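Local coordinates for lipoprotein (Mycoplasma mycoides subsp. capri, PDB 7ADK) that probably cleaves other proteins at the mycoplasma surface, as a lipid-attached member of the PA clan of chymotrypsin-like peptidases, at residues Thr286-Glu291 / Phe443-Asn448; Val460-Thr465 / Val543-Ala548; Phe491-Ile494 / Lys498-Asp501; Lys549-Gly554 / Thr573-Leu578. One frame throughout, in Å; residues are numbered along the deposited sequence.

Contact 1: Thr286-Glu291 / Phe443-Asn448; sequences TLPNEE and FYFGTN
With CG of F445 held beside its backbone N (chi1 -67°), the benzyl group stands up from strand 442-447 and presents its CD2-CE2 side to L287 and P288. The proline supplies the closer approach: its CG lies 3.9 Å from CE2 of F445 and nearly as near to CD2, the two side chains meeting at a slant. L287 arrives from another quarter, its CG level with the ring and 4.3 Å from CE2 of F445, so that the branch point of the leucine borders the ring instead of lying over it. All three groups are buried and apolar, and no hydrogen bond joins the two segments.

The reason for this lies in the sheet order. Strands 289-293 and 442-447 are not neighbours; each pairs antiparallel with strand 421-433, which runs between them. The contact therefore reaches across an intervening strand, within a curled antiparallel sheet of the kind from which PA-clan peptidases build their barrels. M426 of that middle strand touches both F445 and E290.

Farther along, E290 and T447 approach at about a right angle. In E290, CG sits between the backbone N and the carbonyl carbon (chi1 59°), from where an extended chain carries OE2 to 4.0 Å from OG1 of T447. That separation is too long for a hydrogen bond, and the hydroxyl of T447 is engaged instead with the backbone O of T425 in the middle strand. OE1 of E290 has a weak hydrogen bond with the hydroxyl of Y292.

Contact 2: Val460-Thr465 / Val543-Ala548; sequences VSFSLT and VEVDFA
Opposite walls of a curled antiparallel sheet close on one another here, as expected for the barrel-like core of a PA-clan peptidase. Strands 461-467 and 541-546 do not pair; their nearest alpha carbons, those of F462 and V545, stand 10.5 Å apart, and the gap is bridged by side chains that reach toward each other from the two strands. Both methyls of V545 take part. Its CG1, anti to the backbone N (chi1 -176°), reaches CE2 of F462 at 4.0 Å, while CG2 of V545 meets CZ of the same ring at an equal distance. The valine fork thus straddles the outer end of the phenylalanine, at a slant to its ring.

A second pair repeats the theme where strand 541-546 gives way to a short 3-10 turn. There CD1 of L464 comes up to the rim of the F547 ring, in its plane, 3.8 Å from CZ of F547 and about as far from CE1. One face of that same ring is met by CG1 of V545, 3.6 Å above the ring plane and shifted toward the rim. One methyl therefore serves both aromatic rings, and packing alone joins the segments.

Around this core, V503 of strand 503-507 touches F462 and V545, and L550 of the following loop packs on the same two residues. F491 of strand 486-493 lies against F547, while P288 of segment 286-291 lies against L464.

Contact 3: Phe491-Ile494 / Lys498-Asp501; sequences FSPI and KLED
L499 crosses to F491 and P493 with both methyls, CD2 the closer. From CB, which already points at the strand end, the side chain runs to CG and forks. CD2 lies 3.9 Å from the backbone O of F491 and 4.4 Å from CD of P493, resting between a peptide carbonyl and a proline ring. CD1 of L499 stands 4.4 Å from the same O of F491, a looser approach, and CB of F491 is farther off at 4.8 Å, the F491 ring itself leading away from this contact. M459 and Y556 add to the leucine's surroundings.

The fold element is a tight connection: strand 486-493 ends, a few residues turn the chain, and a short 3-10 segment at 499-501 folds L499 back onto the strand it has just left. Two bonds between K498 and D501 shape that turn. D501 N donates to K498 O, and K498 N donates to OD2 of D501 at 3.1 Å, fairly straight at 151° but from 55° above the carboxylate plane.

Polar bonds thus fix the turn internally, whereas no hydrogen bond crosses from the turn segment to the strand segment, and L499 makes that connection by van der Waals contact.

Contact 4: Lys549-Gly554 / Thr573-Leu578; sequences KLLDKG and TEQNKL
L551 fills the angle between Q575 and L578 on the first turn of helix 575-582. Its two methyls both address one atom of the helix: CD2 of L551 lies 3.9 Å from CD2 of L578, and CD1 of L551 stands 4.1 Å from that same carbon. Q575 passes L551 at a slant. Its CG, anti to the backbone N (chi1 -176°), begins an extended chain that passes CD1 of L551 and ends with OE1 3.9 Å from CB of L551, a contact of packing and not a hydrogen bond. At the solvent side NZ of K553 comes only within 4.5 Å of OG1 of T573, a loose polar approach.

Behind this first shell stands the start of the helix. E574 occupies the N-cap position: its OE2 accepts from N576 N at 3.0 Å, the donor lying well above the carboxylate plane, and its OE1 forms a salt bridge with NZ of K577 at 2.8 Å through the lone pair pointing away from the other oxygen. Both carboxylate oxygens are thereby engaged in holding the first turn that carries Q575 and L578. The loop has its own restraint, a weak hydrogen bond, in an Asx turn, from G554 N to OD1 of D552 at 3.4 Å. Y558 packs on L551, K553 and L578, and F491 lies beside L551, placing the helix start beside strands 556-562 and 486-493.

The chemistry is divided accordingly: packing of leucines and of the Q575 chain joins loop to helix, while the negative charge of E574 is probably favoured by the helix dipole and offset by K577 through the salt bridge.

Contacts 1 and 2 belong to the buried interior of one antiparallel sheet and use neighbouring strands: 289-293 is next to 461-467, and 442-447 next to 541-546, so their apolar packing is continuous. Contact 3 lies farther out, at the end of strand 486-493, the next neighbour of 461-467, beside a turn held by its own polar bonds. Contact 4 is the most peripheral and only partly buried, adding to its packing a capping bond and a salt bridge, both within the helix start. L550 joins contact 4 to contact 2, and K549 NZ bonds to D501 O of contact 3. What crosses each contact is chiefly apolar; in contacts 3 and 4 polar bonds stay within a segment.

Contact 1: Thr286-Glu291 / Phe443-Asn448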
# COMPACT_ATOMS: atom_id res chain seq x y z
N THR B 286 -13.00 -4.50 18.17
CA THR B 286 -13.56 -3.99 16.90
C THR B 286 -13.27 -4.97 15.79
O THR B 286 -12.69 -4.64 14.76
CB THR B 286 -13.12 -2.59 16.53
OG1 THR B 286 -13.26 -1.81 17.69
CG2 THR B 286 -14.03 -2.01 15.45
N LEU B 287 -13.54 -6.23 16.10
CA LEU B 287 -12.90 -7.34 15.46
C LEU B 287 -13.20 -7.32 13.97
O LEU B 287 -12.23 -7.24 13.21
CB LEU B 287 -13.10 -8.66 16.28
CG LEU B 287 -14.45 -9.40 16.35
CD1 LEU B 287 -14.62 -10.40 15.21
CD2 LEU B 287 -14.53 -10.22 17.62
N PRO B 288 -14.46 -7.32 13.50
CA PRO B 288 -14.71 -7.72 12.16
C PRO B 288 -14.89 -6.56 11.19
O PRO B 288 -15.78 -5.72 11.32
CB PRO B 288 -15.95 -8.59 12.25
CG PRO B 288 -16.68 -8.15 13.51
CD PRO B 288 -15.74 -7.12 14.14
N ASN B 289 -14.03 -6.56 10.19
CA ASN B 289 -14.34 -6.02 8.90
C ASN B 289 -15.35 -7.05 8.36
O ASN B 289 -15.04 -8.23 8.30
CB ASN B 289 -13.04 -6.04 8.09
CG ASN B 289 -13.18 -5.63 6.65
OD1 ASN B 289 -14.19 -5.14 6.20
ND2 ASN B 289 -12.14 -5.80 5.88
N GLU B 290 -16.58 -6.64 8.09
CA GLU B 290 -17.64 -7.59 7.71
C GLU B 290 -18.17 -7.33 6.30
O GLU B 290 -18.20 -6.19 5.83
CB GLU B 290 -18.75 -7.64 8.77
CG GLU B 290 -19.41 -6.27 9.00
CD GLU B 290 -20.89 -6.34 9.42
OE1 GLU B 290 -21.42 -7.46 9.67
OE2 GLU B 290 -21.53 -5.26 9.47
N GLU B 291 -18.60 -8.41 5.65
CA GLU B 291 -19.15 -8.45 4.30
C GLU B 291 -20.47 -9.22 4.30
O GLU B 291 -20.56 -10.31 4.87
CB GLU B 291 -18.17 -9.11 3.32
CG GLU B 291 -16.78 -8.45 3.17
CD GLU B 291 -15.62 -9.25 3.81
OE1 GLU B 291 -15.67 -9.55 5.03
OE2 GLU B 291 -14.64 -9.59 3.10
N PHE B 443 -23.78 -13.83 20.20
CA PHE B 443 -23.04 -12.57 20.34
C PHE B 443 -23.75 -11.42 19.65
O PHE B 443 -24.41 -11.61 18.63
CB PHE B 443 -21.63 -12.73 19.77
CG PHE B 443 -20.70 -13.56 20.63
CD1 PHE B 443 -20.74 -14.96 20.57
CD2 PHE B 443 -19.79 -12.92 21.48
CE1 PHE B 443 -19.85 -15.72 21.34
CE2 PHE B 443 -18.89 -13.68 22.24
CZ PHE B 443 -18.92 -15.08 22.16
N TYR B 444 -23.57 -10.21 20.18
CA TYR B 444 -24.18 -8.97 19.71
C TYR B 444 -23.10 -7.96 19.36
O TYR B 444 -22.13 -7.77 20.10
CB TYR B 444 -25.15 -8.40 20.74
CG TYR B 444 -26.21 -9.39 21.15
CD1 TYR B 444 -25.92 -10.36 22.12
CD2 TYR B 444 -27.45 -9.41 20.49
CE1 TYR B 444 -26.81 -11.40 22.36
CE2 TYR B 444 -28.36 -10.44 20.77
CZ TYR B 444 -28.03 -11.46 21.66
OH TYR B 444 -28.85 -12.53 21.79
N PHE B 445 -23.23 -7.38 18.18
CA PHE B 445 -22.26 -6.51 17.55
C PHE B 445 -22.86 -5.12 17.27
O PHE B 445 -23.91 -5.02 16.66
CB PHE B 445 -21.77 -7.16 16.26
CG PHE B 445 -20.95 -8.44 16.43
CD1 PHE B 445 -21.57 -9.70 16.59
CD2 PHE B 445 -19.55 -8.37 16.38
CE1 PHE B 445 -20.79 -10.86 16.74
CE2 PHE B 445 -18.76 -9.53 16.50
CZ PHE B 445 -19.38 -10.77 16.69
N GLY B 446 -22.21 -4.05 17.74
CA GLY B 446 -22.57 -2.69 17.42
C GLY B 446 -22.05 -2.30 16.06
O GLY B 446 -20.92 -2.60 15.69
N THR B 447 -22.87 -1.65 15.25
CA THR B 447 -22.54 -1.20 13.90
C THR B 447 -23.40 0.02 13.58
O THR B 447 -24.01 0.58 14.50
CB THR B 447 -22.72 -2.37 12.89
OG1 THR B 447 -22.18 -2.01 11.66
CG2 THR B 447 -24.16 -2.81 12.68
N ASN B 448 -23.51 0.42 12.33
CA ASN B 448 -24.46 1.45 11.90
C ASN B 448 -25.54 0.93 10.94
O ASN B 448 -25.42 -0.10 10.31
CB ASN B 448 -23.73 2.69 11.44
CG ASN B 448 -22.98 2.49 10.17
OD1 ASN B 448 -22.24 1.54 10.00
ND2 ASN B 448 -23.18 3.35 9.23

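Contact 2: Val460-Thr465 / Val543-Ala548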
# COMPACT_ATOMS: atom_id res chain seq x y z
N VAL B 460 -26.12 -14.77 -0.00
CA VAL B 460 -25.39 -16.00 -0.33
C VAL B 460 -24.23 -16.29 0.61
O VAL B 460 -23.89 -17.45 0.80
CB VAL B 460 -24.91 -16.02 -1.80
CG1 VAL B 460 -26.11 -16.05 -2.73
CG2 VAL B 460 -23.99 -14.88 -2.19
N SER B 461 -23.62 -15.27 1.22
CA SER B 461 -22.58 -15.45 2.24
C SER B 461 -22.41 -14.24 3.16
O SER B 461 -22.76 -13.12 2.82
CB SER B 461 -21.23 -15.84 1.61
OG SER B 461 -20.76 -14.79 0.79
N PHE B 462 -21.87 -14.50 4.35
CA PHE B 462 -21.57 -13.57 5.44
C PHE B 462 -20.15 -13.85 5.89
O PHE B 462 -19.76 -15.00 5.99
CB PHE B 462 -22.61 -13.79 6.56
CG PHE B 462 -22.17 -13.41 7.96
CD1 PHE B 462 -21.82 -12.09 8.25
CD2 PHE B 462 -22.11 -14.41 8.97
CE1 PHE B 462 -21.41 -11.75 9.55
CE2 PHE B 462 -21.74 -14.06 10.28
CZ PHE B 462 -21.40 -12.73 10.57
N SER B 463 -19.35 -12.83 6.17
CA SER B 463 -17.98 -13.05 6.63
C SER B 463 -17.51 -12.05 7.69
O SER B 463 -18.02 -10.94 7.76
CB SER B 463 -17.04 -13.06 5.42
OG SER B 463 -15.78 -13.59 5.77
N LEU B 464 -16.54 -12.46 8.51
CA LEU B 464 -15.90 -11.69 9.58
C LEU B 464 -14.39 -11.75 9.37
O LEU B 464 -13.81 -12.82 9.59
CB LEU B 464 -16.30 -12.35 10.92
CG LEU B 464 -17.79 -12.36 11.26
CD1 LEU B 464 -18.04 -13.34 12.39
CD2 LEU B 464 -18.30 -11.00 11.70
N THR B 465 -13.71 -10.67 9.00
CA THR B 465 -12.23 -10.63 9.02
C THR B 465 -11.69 -9.70 10.08
O THR B 465 -12.05 -8.53 10.16
CB THR B 465 -11.55 -10.47 7.65
OG1 THR B 465 -10.15 -10.55 7.78
CG2 THR B 465 -11.79 -9.20 6.87
N VAL B 543 -26.44 -5.98 15.73
CA VAL B 543 -26.60 -7.25 15.02
C VAL B 543 -26.27 -8.43 15.92
O VAL B 543 -25.23 -8.49 16.56
CB VAL B 543 -25.69 -7.28 13.77
CG1 VAL B 543 -25.67 -8.66 13.09
CG2 VAL B 543 -26.16 -6.23 12.76
N GLU B 544 -27.15 -9.41 15.96
CA GLU B 544 -26.96 -10.70 16.61
C GLU B 544 -26.36 -11.72 15.64
O GLU B 544 -26.79 -11.84 14.50
CB GLU B 544 -28.32 -11.16 17.16
CG GLU B 544 -28.30 -12.51 17.87
CD GLU B 544 -29.71 -12.96 18.28
OE1 GLU B 544 -30.42 -13.55 17.43
OE2 GLU B 544 -30.10 -12.77 19.46
N VAL B 545 -25.37 -12.47 16.11
CA VAL B 545 -24.81 -13.63 15.42
C VAL B 545 -24.84 -14.84 16.35
O VAL B 545 -24.25 -14.83 17.43
CB VAL B 545 -23.40 -13.34 14.90
CG1 VAL B 545 -22.88 -14.51 14.10
CG2 VAL B 545 -23.34 -12.11 14.00
N ASP B 546 -25.52 -15.91 15.95
CA ASP B 546 -25.65 -17.15 16.72
C ASP B 546 -24.75 -18.25 16.16
O ASP B 546 -25.12 -18.99 15.25
CB ASP B 546 -27.14 -17.55 16.80
CG ASP B 546 -27.45 -18.70 17.76
OD1 ASP B 546 -26.53 -19.41 18.21
OD2 ASP B 546 -28.64 -18.84 18.12
N PHE B 547 -23.50 -18.32 16.66
CA PHE B 547 -22.50 -19.24 16.11
C PHE B 547 -22.85 -20.72 16.34
O PHE B 547 -22.43 -21.57 15.55
CB PHE B 547 -21.12 -18.93 16.68
CG PHE B 547 -20.57 -17.59 16.26
CD1 PHE B 547 -20.19 -17.39 14.92
CD2 PHE B 547 -20.42 -16.55 17.20
CE1 PHE B 547 -19.68 -16.15 14.52
CE2 PHE B 547 -19.90 -15.31 16.80
CZ PHE B 547 -19.53 -15.12 15.45
N ALA B 548 -23.67 -21.06 17.35
CA ALA B 548 -24.15 -22.42 17.57
C ALA B 548 -25.10 -22.92 16.47
O ALA B 548 -25.35 -24.12 16.36
CB ALA B 548 -24.81 -22.51 18.94

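Contact 3: Phe491-Ile494 / Lys498-Asp501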
# COMPACT_ATOMS: atom_id res chain seq x y z
N PHE B 491 -19.15 -17.73 6.14
CA PHE B 491 -20.27 -18.64 6.35
C PHE B 491 -21.22 -18.60 5.17
O PHE B 491 -21.53 -17.53 4.64
CB PHE B 491 -20.98 -18.32 7.66
CG PHE B 491 -20.08 -18.24 8.86
CD1 PHE B 491 -19.40 -17.04 9.16
CD2 PHE B 491 -19.89 -19.36 9.69
CE1 PHE B 491 -18.56 -16.96 10.28
CE2 PHE B 491 -19.08 -19.27 10.82
CZ PHE B 491 -18.41 -18.07 11.12
N SER B 492 -21.69 -19.77 4.76
CA SER B 492 -22.53 -19.98 3.58
C SER B 492 -23.64 -20.99 3.89
O SER B 492 -23.42 -21.90 4.68
CB SER B 492 -21.67 -20.47 2.42
OG SER B 492 -20.95 -21.63 2.77
N PRO B 493 -24.84 -20.84 3.30
CA PRO B 493 -25.98 -21.70 3.58
C PRO B 493 -25.91 -23.07 2.87
O PRO B 493 -25.35 -23.19 1.78
CB PRO B 493 -27.18 -20.90 3.08
CG PRO B 493 -26.63 -20.09 1.92
CD PRO B 493 -25.20 -19.80 2.36
N ILE B 494 -26.55 -24.07 3.45
CA ILE B 494 -26.64 -25.45 2.96
C ILE B 494 -28.08 -25.97 3.13
O ILE B 494 -28.81 -25.51 4.00
CB ILE B 494 -25.52 -26.29 3.66
CG1 ILE B 494 -24.29 -26.34 2.77
CG2 ILE B 494 -25.94 -27.68 4.10
CD1 ILE B 494 -23.12 -27.15 3.31
N LYS B 498 -31.66 -20.42 5.44
CA LYS B 498 -31.45 -19.00 5.11
C LYS B 498 -30.42 -18.37 6.05
O LYS B 498 -30.35 -18.71 7.23
CB LYS B 498 -32.79 -18.25 5.12
CG LYS B 498 -33.87 -18.80 4.16
CD LYS B 498 -33.53 -18.73 2.66
CE LYS B 498 -33.39 -17.30 2.16
NZ LYS B 498 -33.04 -17.21 0.74
N LEU B 499 -29.61 -17.44 5.56
CA LEU B 499 -28.54 -16.83 6.36
C LEU B 499 -29.08 -15.87 7.44
O LEU B 499 -28.51 -15.78 8.52
CB LEU B 499 -27.51 -16.23 5.38
CG LEU B 499 -26.04 -16.21 5.82
CD1 LEU B 499 -25.53 -17.50 6.45
CD2 LEU B 499 -25.17 -16.01 4.59
N GLU B 500 -30.26 -15.28 7.22
CA GLU B 500 -31.04 -14.58 8.26
C GLU B 500 -31.58 -15.47 9.40
O GLU B 500 -31.93 -14.95 10.46
CB GLU B 500 -32.21 -13.75 7.71
CG GLU B 500 -31.80 -12.38 7.16
CD GLU B 500 -33.00 -11.42 7.10
OE1 GLU B 500 -34.13 -11.84 6.83
OE2 GLU B 500 -32.87 -10.23 7.45
N ASP B 501 -31.63 -16.79 9.26
CA ASP B 501 -32.00 -17.65 10.40
C ASP B 501 -30.93 -17.65 11.51
O ASP B 501 -31.23 -18.05 12.63
CB ASP B 501 -32.28 -19.08 9.93
CG ASP B 501 -33.34 -19.22 8.85
OD1 ASP B 501 -34.25 -18.36 8.77
OD2 ASP B 501 -33.31 -20.22 8.10

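Contact 4: Lys549-Gly554 / Thr573-Leu578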
# COMPACT_ATOMS: atom_id res chain seq x y z
N LYS B 549 -25.58 -22.02 15.59
CA LYS B 549 -26.16 -22.36 14.28
C LYS B 549 -25.53 -21.60 13.12
O LYS B 549 -26.20 -21.28 12.16
CB LYS B 549 -27.70 -22.34 14.29
CG LYS B 549 -28.35 -20.99 14.62
CD LYS B 549 -29.85 -21.02 14.34
CE LYS B 549 -30.56 -19.91 15.10
NZ LYS B 549 -31.97 -19.78 14.76
N LEU B 550 -24.22 -21.37 13.17
CA LEU B 550 -23.38 -21.15 11.98
C LEU B 550 -22.29 -22.22 11.86
O LEU B 550 -21.88 -22.54 10.75
CB LEU B 550 -22.73 -19.76 12.00
CG LEU B 550 -23.64 -18.56 11.74
CD1 LEU B 550 -22.82 -17.29 11.85
CD2 LEU B 550 -24.25 -18.58 10.35
N LEU B 551 -21.85 -22.80 12.97
CA LEU B 551 -20.94 -23.95 13.01
C LEU B 551 -21.68 -25.30 13.01
O LEU B 551 -21.05 -26.36 13.09
CB LEU B 551 -19.98 -23.78 14.19
CG LEU B 551 -19.22 -22.45 14.22
CD1 LEU B 551 -18.41 -22.32 15.47
CD2 LEU B 551 -18.32 -22.30 13.04
N ASP B 552 -23.01 -25.28 12.88
CA ASP B 552 -23.82 -26.47 12.63
C ASP B 552 -23.69 -26.93 11.17
O ASP B 552 -24.30 -26.36 10.26
CB ASP B 552 -25.27 -26.16 13.04
CG ASP B 552 -26.22 -27.36 12.95
OD1 ASP B 552 -25.80 -28.46 12.53
OD2 ASP B 552 -27.40 -27.21 13.34
N LYS B 553 -22.89 -27.98 10.93
CA LYS B 553 -22.50 -28.48 9.60
C LYS B 553 -23.66 -29.03 8.76
O LYS B 553 -23.52 -29.16 7.55
CB LYS B 553 -21.38 -29.52 9.77
CG LYS B 553 -20.07 -28.90 10.26
CD LYS B 553 -18.95 -29.91 10.41
CE LYS B 553 -17.67 -29.31 10.95
NZ LYS B 553 -16.60 -30.25 11.12
N GLY B 554 -24.81 -29.33 9.37
CA GLY B 554 -26.01 -29.78 8.66
C GLY B 554 -26.78 -28.66 7.95
O GLY B 554 -27.66 -28.94 7.13
N THR B 573 -11.07 -26.74 15.12
CA THR B 573 -12.27 -27.49 14.71
C THR B 573 -13.35 -27.65 15.79
O THR B 573 -14.54 -27.59 15.47
CB THR B 573 -11.84 -28.82 14.09
OG1 THR B 573 -12.93 -29.48 13.53
CG2 THR B 573 -11.18 -29.78 15.05
N GLU B 574 -12.99 -27.84 17.06
CA GLU B 574 -13.98 -28.10 18.11
C GLU B 574 -14.72 -26.81 18.51
O GLU B 574 -14.10 -25.79 18.75
CB GLU B 574 -13.33 -28.80 19.31
CG GLU B 574 -14.31 -29.20 20.42
CD GLU B 574 -14.53 -28.12 21.49
OE1 GLU B 574 -13.53 -27.69 22.12
OE2 GLU B 574 -15.69 -27.73 21.73
N GLN B 575 -16.05 -26.84 18.55
CA GLN B 575 -16.91 -25.65 18.53
C GLN B 575 -16.61 -24.60 19.60
O GLN B 575 -16.57 -23.41 19.27
CB GLN B 575 -18.37 -26.10 18.64
CG GLN B 575 -19.37 -24.95 18.54
CD GLN B 575 -20.82 -25.41 18.46
OE1 GLN B 575 -21.50 -25.22 17.47
NE2 GLN B 575 -21.35 -26.04 19.47
N ASN B 576 -16.42 -24.95 20.87
CA ASN B 576 -16.18 -23.93 21.90
C ASN B 576 -14.81 -23.24 21.72
O ASN B 576 -14.68 -22.04 21.96
CB ASN B 576 -16.29 -24.56 23.30
CG ASN B 576 -17.69 -24.97 23.73
OD1 ASN B 576 -17.91 -25.36 24.87
ND2 ASN B 576 -18.70 -24.83 22.92
N LYS B 577 -13.81 -23.98 21.24
CA LYS B 577 -12.51 -23.40 20.87
C LYS B 577 -12.58 -22.62 19.56
O LYS B 577 -12.00 -21.55 19.47
CB LYS B 577 -11.43 -24.48 20.82
CG LYS B 577 -11.07 -24.97 22.22
CD LYS B 577 -9.81 -25.83 22.25
CE LYS B 577 -9.92 -27.17 21.53
NZ LYS B 577 -10.79 -28.12 22.23
N LEU B 578 -13.33 -23.07 18.57
CA LEU B 578 -13.51 -22.36 17.32
C LEU B 578 -14.27 -21.05 17.52
O LEU B 578 -13.86 -20.04 16.98
CB LEU B 578 -14.15 -23.27 16.29
CG LEU B 578 -14.30 -22.74 14.89
CD1 LEU B 578 -13.13 -22.26 14.30
CD2 LEU B 578 -14.84 -23.70 14.00